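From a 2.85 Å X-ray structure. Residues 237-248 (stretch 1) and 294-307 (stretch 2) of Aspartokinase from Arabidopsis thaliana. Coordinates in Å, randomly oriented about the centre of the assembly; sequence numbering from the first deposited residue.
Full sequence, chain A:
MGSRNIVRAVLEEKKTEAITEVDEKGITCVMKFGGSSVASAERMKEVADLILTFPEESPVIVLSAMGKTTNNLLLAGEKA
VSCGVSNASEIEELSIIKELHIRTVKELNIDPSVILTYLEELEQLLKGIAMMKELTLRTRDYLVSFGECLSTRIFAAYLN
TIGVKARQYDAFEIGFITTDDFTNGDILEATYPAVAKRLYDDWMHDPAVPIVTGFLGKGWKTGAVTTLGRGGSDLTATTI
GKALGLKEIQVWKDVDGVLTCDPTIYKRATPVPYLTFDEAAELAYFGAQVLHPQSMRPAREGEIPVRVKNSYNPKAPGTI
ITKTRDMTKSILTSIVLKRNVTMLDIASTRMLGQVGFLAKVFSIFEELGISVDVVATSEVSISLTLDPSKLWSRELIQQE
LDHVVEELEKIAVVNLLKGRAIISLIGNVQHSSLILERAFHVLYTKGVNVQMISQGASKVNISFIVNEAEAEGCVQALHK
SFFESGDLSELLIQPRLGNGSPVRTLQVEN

Stretch 1 237-248: ATTIGKALGLKE
Stretch 2 (294-307) QSMRPAREGEIPVR

Two nearly parallel helices of one chain pack together, and the segments that follow them continue the contact through an apolar isoleucine contact to a terminal salt bridge. The axes of helices 237-244 and 294-302 approach to 7.7 Å and cross at 16°, running in the same N-to-C direction; the second is kinked at P298 and A299, whose N atoms lack bonds to the preceding turn. CA atoms pair T238 with A299 (5.5 Å), K242 with G302 (5.1 Å) and E248 with P305 (5.2 Å). Each helix closes in a Schellman motif, with positive phi at G245 (51/44) and E303 (54/57). T238 (chi1 p) points toward the partner, its OG1 in polar contact 2.7 Å from S295 O and its CG2 meeting A299 CB, methyl to methyl, at 4.1 Å. K242, trans through chi3, lays its methylenes along the helix end: CD lies 3.4 Å from P298 O and CE 3.5 Å from E301 CG. A CB on G302 would crowd K242 CG and clash with P298 O. I304 (m, t) points toward stretch 1, its CD1 3.5 Å from G241 C and from K242 N and its CG2 3.4 Å from L246 O. Past it, extended E248 (-152/158; chi1 p, chi2 t) sends OE1 to the edge of the R307 guanidinium (t, t, m), forming a salt bridge with NE at 2.8 Å and a weak hydrogen bond from NH2 at 3.3 Å.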

# COMPACT_ATOMS: atom_id res chain seq x y z
N ALA A 237 -30.69 -6.09 10.24
CA ALA A 237 -31.58 -6.64 9.23
C ALA A 237 -31.07 -7.97 8.68
O ALA A 237 -31.83 -8.93 8.59
CB ALA A 237 -31.82 -5.64 8.12
N THR A 238 -29.79 -8.03 8.32
CA THR A 238 -29.19 -9.25 7.76
C THR A 238 -29.06 -10.36 8.80
O THR A 238 -29.26 -11.54 8.48
CB THR A 238 -27.81 -8.98 7.15
OG1 THR A 238 -26.96 -8.38 8.14
CG2 THR A 238 -27.92 -8.07 5.94
N THR A 239 -28.73 -9.99 10.03
CA THR A 239 -28.69 -10.93 11.15
C THR A 239 -30.04 -11.64 11.30
O THR A 239 -30.10 -12.86 11.23
CB THR A 239 -28.28 -10.22 12.46
OG1 THR A 239 -27.00 -9.61 12.29
CG2 THR A 239 -28.21 -11.21 13.62
N ILE A 240 -31.10 -10.86 11.47
CA ILE A 240 -32.47 -11.39 11.53
C ILE A 240 -32.77 -12.29 10.32
O ILE A 240 -33.39 -13.35 10.47
CB ILE A 240 -33.51 -10.26 11.66
CG1 ILE A 240 -33.39 -9.60 13.04
CG2 ILE A 240 -34.93 -10.79 11.47
CD1 ILE A 240 -34.02 -8.23 13.10
N GLY A 241 -32.32 -11.87 9.14
CA GLY A 241 -32.47 -12.65 7.92
C GLY A 241 -31.90 -14.05 8.03
O GLY A 241 -32.61 -15.03 7.78
N LYS A 242 -30.62 -14.15 8.43
CA LYS A 242 -29.94 -15.43 8.62
C LYS A 242 -30.59 -16.27 9.72
O LYS A 242 -30.77 -17.48 9.57
CB LYS A 242 -28.45 -15.22 8.92
CG LYS A 242 -27.65 -16.51 9.18
CD LYS A 242 -26.15 -16.25 9.28
CE LYS A 242 -25.34 -17.55 9.29
NZ LYS A 242 -25.06 -18.08 10.66
N ALA A 243 -30.96 -15.61 10.82
CA ALA A 243 -31.56 -16.28 11.97
C ALA A 243 -32.91 -16.92 11.64
O ALA A 243 -33.26 -17.96 12.20
CB ALA A 243 -31.70 -15.31 13.13
N LEU A 244 -33.65 -16.30 10.72
CA LEU A 244 -34.98 -16.78 10.35
C LEU A 244 -35.02 -17.42 8.95
O LEU A 244 -36.09 -17.82 8.48
CB LEU A 244 -36.00 -15.63 10.45
CG LEU A 244 -36.58 -15.28 11.83
CD1 LEU A 244 -35.54 -14.64 12.74
CD2 LEU A 244 -37.80 -14.38 11.68
N GLY A 245 -33.86 -17.52 8.31
CA GLY A 245 -33.73 -18.14 6.99
C GLY A 245 -34.70 -17.63 5.94
O GLY A 245 -35.28 -18.41 5.18
N LEU A 246 -34.87 -16.31 5.89
CA LEU A 246 -35.85 -15.68 5.00
C LEU A 246 -35.40 -15.68 3.53
O LEU A 246 -34.23 -15.97 3.23
CB LEU A 246 -36.17 -14.27 5.48
CG LEU A 246 -36.55 -14.15 6.96
CD1 LEU A 246 -36.60 -12.70 7.41
CD2 LEU A 246 -37.88 -14.83 7.24
N LYS A 247 -36.32 -15.36 2.63
CA LYS A 247 -36.04 -15.37 1.18
C LYS A 247 -35.08 -14.25 0.78
O LYS A 247 -34.17 -14.48 -0.02
CB LYS A 247 -37.33 -15.24 0.36
CG LYS A 247 -38.51 -16.12 0.80
CD LYS A 247 -39.76 -15.78 -0.03
CE LYS A 247 -40.12 -14.28 0.05
NZ LYS A 247 -40.93 -13.81 -1.11
N GLU A 248 -35.31 -13.04 1.30
CA GLU A 248 -34.43 -11.89 1.05
C GLU A 248 -34.42 -10.85 2.18
O GLU A 248 -35.35 -10.78 2.99
CB GLU A 248 -34.75 -11.21 -0.29
CG GLU A 248 -36.04 -10.40 -0.34
CD GLU A 248 -36.19 -9.57 -1.62
OE1 GLU A 248 -35.50 -9.86 -2.62
OE2 GLU A 248 -37.00 -8.63 -1.62
N GLN A 294 -19.19 -5.18 6.59
CA GLN A 294 -19.37 -6.02 7.77
C GLN A 294 -20.83 -6.41 7.99
O GLN A 294 -21.12 -7.39 8.68
CB GLN A 294 -18.84 -5.29 8.99
CG GLN A 294 -18.60 -6.14 10.21
CD GLN A 294 -18.13 -5.30 11.38
OE1 GLN A 294 -16.97 -5.39 11.79
NE2 GLN A 294 -19.03 -4.46 11.92
N SER A 295 -21.75 -5.65 7.40
CA SER A 295 -23.17 -5.90 7.56
C SER A 295 -23.69 -6.97 6.60
O SER A 295 -24.77 -7.52 6.81
CB SER A 295 -23.97 -4.60 7.41
OG SER A 295 -23.93 -4.13 6.08
N MET A 296 -22.94 -7.26 5.54
CA MET A 296 -23.39 -8.22 4.54
C MET A 296 -22.96 -9.66 4.85
O MET A 296 -23.46 -10.61 4.24
CB MET A 296 -22.92 -7.81 3.15
CG MET A 296 -23.79 -6.75 2.51
SD MET A 296 -23.11 -6.24 0.92
CE MET A 296 -21.62 -5.37 1.41
N ARG A 297 -22.04 -9.81 5.80
CA ARG A 297 -21.53 -11.12 6.17
C ARG A 297 -22.60 -12.15 6.57
O ARG A 297 -22.57 -13.27 6.05
CB ARG A 297 -20.44 -11.00 7.24
CG ARG A 297 -19.06 -10.71 6.65
CD ARG A 297 -18.11 -10.12 7.67
NE ARG A 297 -17.60 -11.12 8.62
CZ ARG A 297 -17.95 -11.18 9.91
NH1 ARG A 297 -18.81 -10.30 10.42
NH2 ARG A 297 -17.43 -12.13 10.68
N PRO A 298 -23.55 -11.78 7.47
CA PRO A 298 -24.61 -12.74 7.80
C PRO A 298 -25.45 -13.17 6.60
O PRO A 298 -25.95 -14.29 6.57
CB PRO A 298 -25.48 -11.98 8.80
CG PRO A 298 -24.60 -10.93 9.35
CD PRO A 298 -23.71 -10.53 8.23
N ALA A 299 -25.59 -12.29 5.61
CA ALA A 299 -26.34 -12.61 4.39
C ALA A 299 -25.50 -13.46 3.45
O ALA A 299 -26.03 -14.33 2.75
CB ALA A 299 -26.81 -11.35 3.69
N ARG A 300 -24.19 -13.21 3.44
CA ARG A 300 -23.26 -13.99 2.62
C ARG A 300 -23.24 -15.44 3.08
O ARG A 300 -23.49 -16.35 2.29
CB ARG A 300 -21.84 -13.39 2.67
CG ARG A 300 -21.65 -12.11 1.85
CD ARG A 300 -20.17 -11.69 1.82
NE ARG A 300 -19.39 -12.42 0.81
CZ ARG A 300 -18.72 -11.86 -0.19
NH1 ARG A 300 -18.70 -10.54 -0.33
NH2 ARG A 300 -18.05 -12.62 -1.05
N GLU A 301 -22.97 -15.65 4.38
CA GLU A 301 -22.87 -17.00 4.93
C GLU A 301 -24.23 -17.70 5.03
O GLU A 301 -24.32 -18.93 4.91
CB GLU A 301 -22.12 -17.01 6.27
CG GLU A 301 -22.72 -16.13 7.37
CD GLU A 301 -21.72 -15.78 8.48
OE1 GLU A 301 -22.16 -15.16 9.48
OE2 GLU A 301 -20.52 -16.10 8.35
N GLY A 302 -25.29 -16.91 5.24
CA GLY A 302 -26.65 -17.44 5.24
C GLY A 302 -27.20 -17.66 3.83
O GLY A 302 -28.27 -18.26 3.66
N GLU A 303 -26.46 -17.17 2.83
CA GLU A 303 -26.84 -17.25 1.41
C GLU A 303 -28.23 -16.70 1.11
O GLU A 303 -29.10 -17.39 0.57
CB GLU A 303 -26.67 -18.68 0.87
CG GLU A 303 -25.21 -19.09 0.74
CD GLU A 303 -25.04 -20.32 -0.11
OE1 GLU A 303 -24.73 -20.17 -1.31
OE2 GLU A 303 -25.23 -21.44 0.41
N ILE A 304 -28.42 -15.43 1.48
CA ILE A 304 -29.68 -14.72 1.31
C ILE A 304 -29.40 -13.43 0.54
O ILE A 304 -28.61 -12.59 0.99
CB ILE A 304 -30.29 -14.33 2.67
CG1 ILE A 304 -30.29 -15.52 3.63
CG2 ILE A 304 -31.70 -13.78 2.50
CD1 ILE A 304 -30.32 -15.12 5.08
N PRO A 305 -30.05 -13.26 -0.63
CA PRO A 305 -29.87 -12.03 -1.43
C PRO A 305 -30.32 -10.79 -0.67
O PRO A 305 -31.30 -10.84 0.09
CB PRO A 305 -30.77 -12.27 -2.65
CG PRO A 305 -31.73 -13.34 -2.24
CD PRO A 305 -30.98 -14.20 -1.28
N VAL A 306 -29.60 -9.69 -0.85
CA VAL A 306 -29.97 -8.39 -0.27
C VAL A 306 -30.53 -7.51 -1.39
O VAL A 306 -29.96 -7.45 -2.48
CB VAL A 306 -28.79 -7.72 0.48
CG1 VAL A 306 -29.09 -6.27 0.81
CG2 VAL A 306 -28.47 -8.49 1.75
N ARG A 307 -31.65 -6.85 -1.11
CA ARG A 307 -32.28 -5.96 -2.09
C ARG A 307 -32.34 -4.51 -1.60
O ARG A 307 -32.74 -4.25 -0.46
CB ARG A 307 -33.69 -6.45 -2.44
CG ARG A 307 -34.31 -5.73 -3.64
CD ARG A 307 -35.70 -6.26 -3.94
NE ARG A 307 -35.68 -7.66 -4.33
CZ ARG A 307 -35.55 -8.09 -5.58
NH1 ARG A 307 -35.43 -7.21 -6.58
NH2 ARG A 307 -35.53 -9.39 -5.84
O HOH W 1 -32.15 -18.03 1.69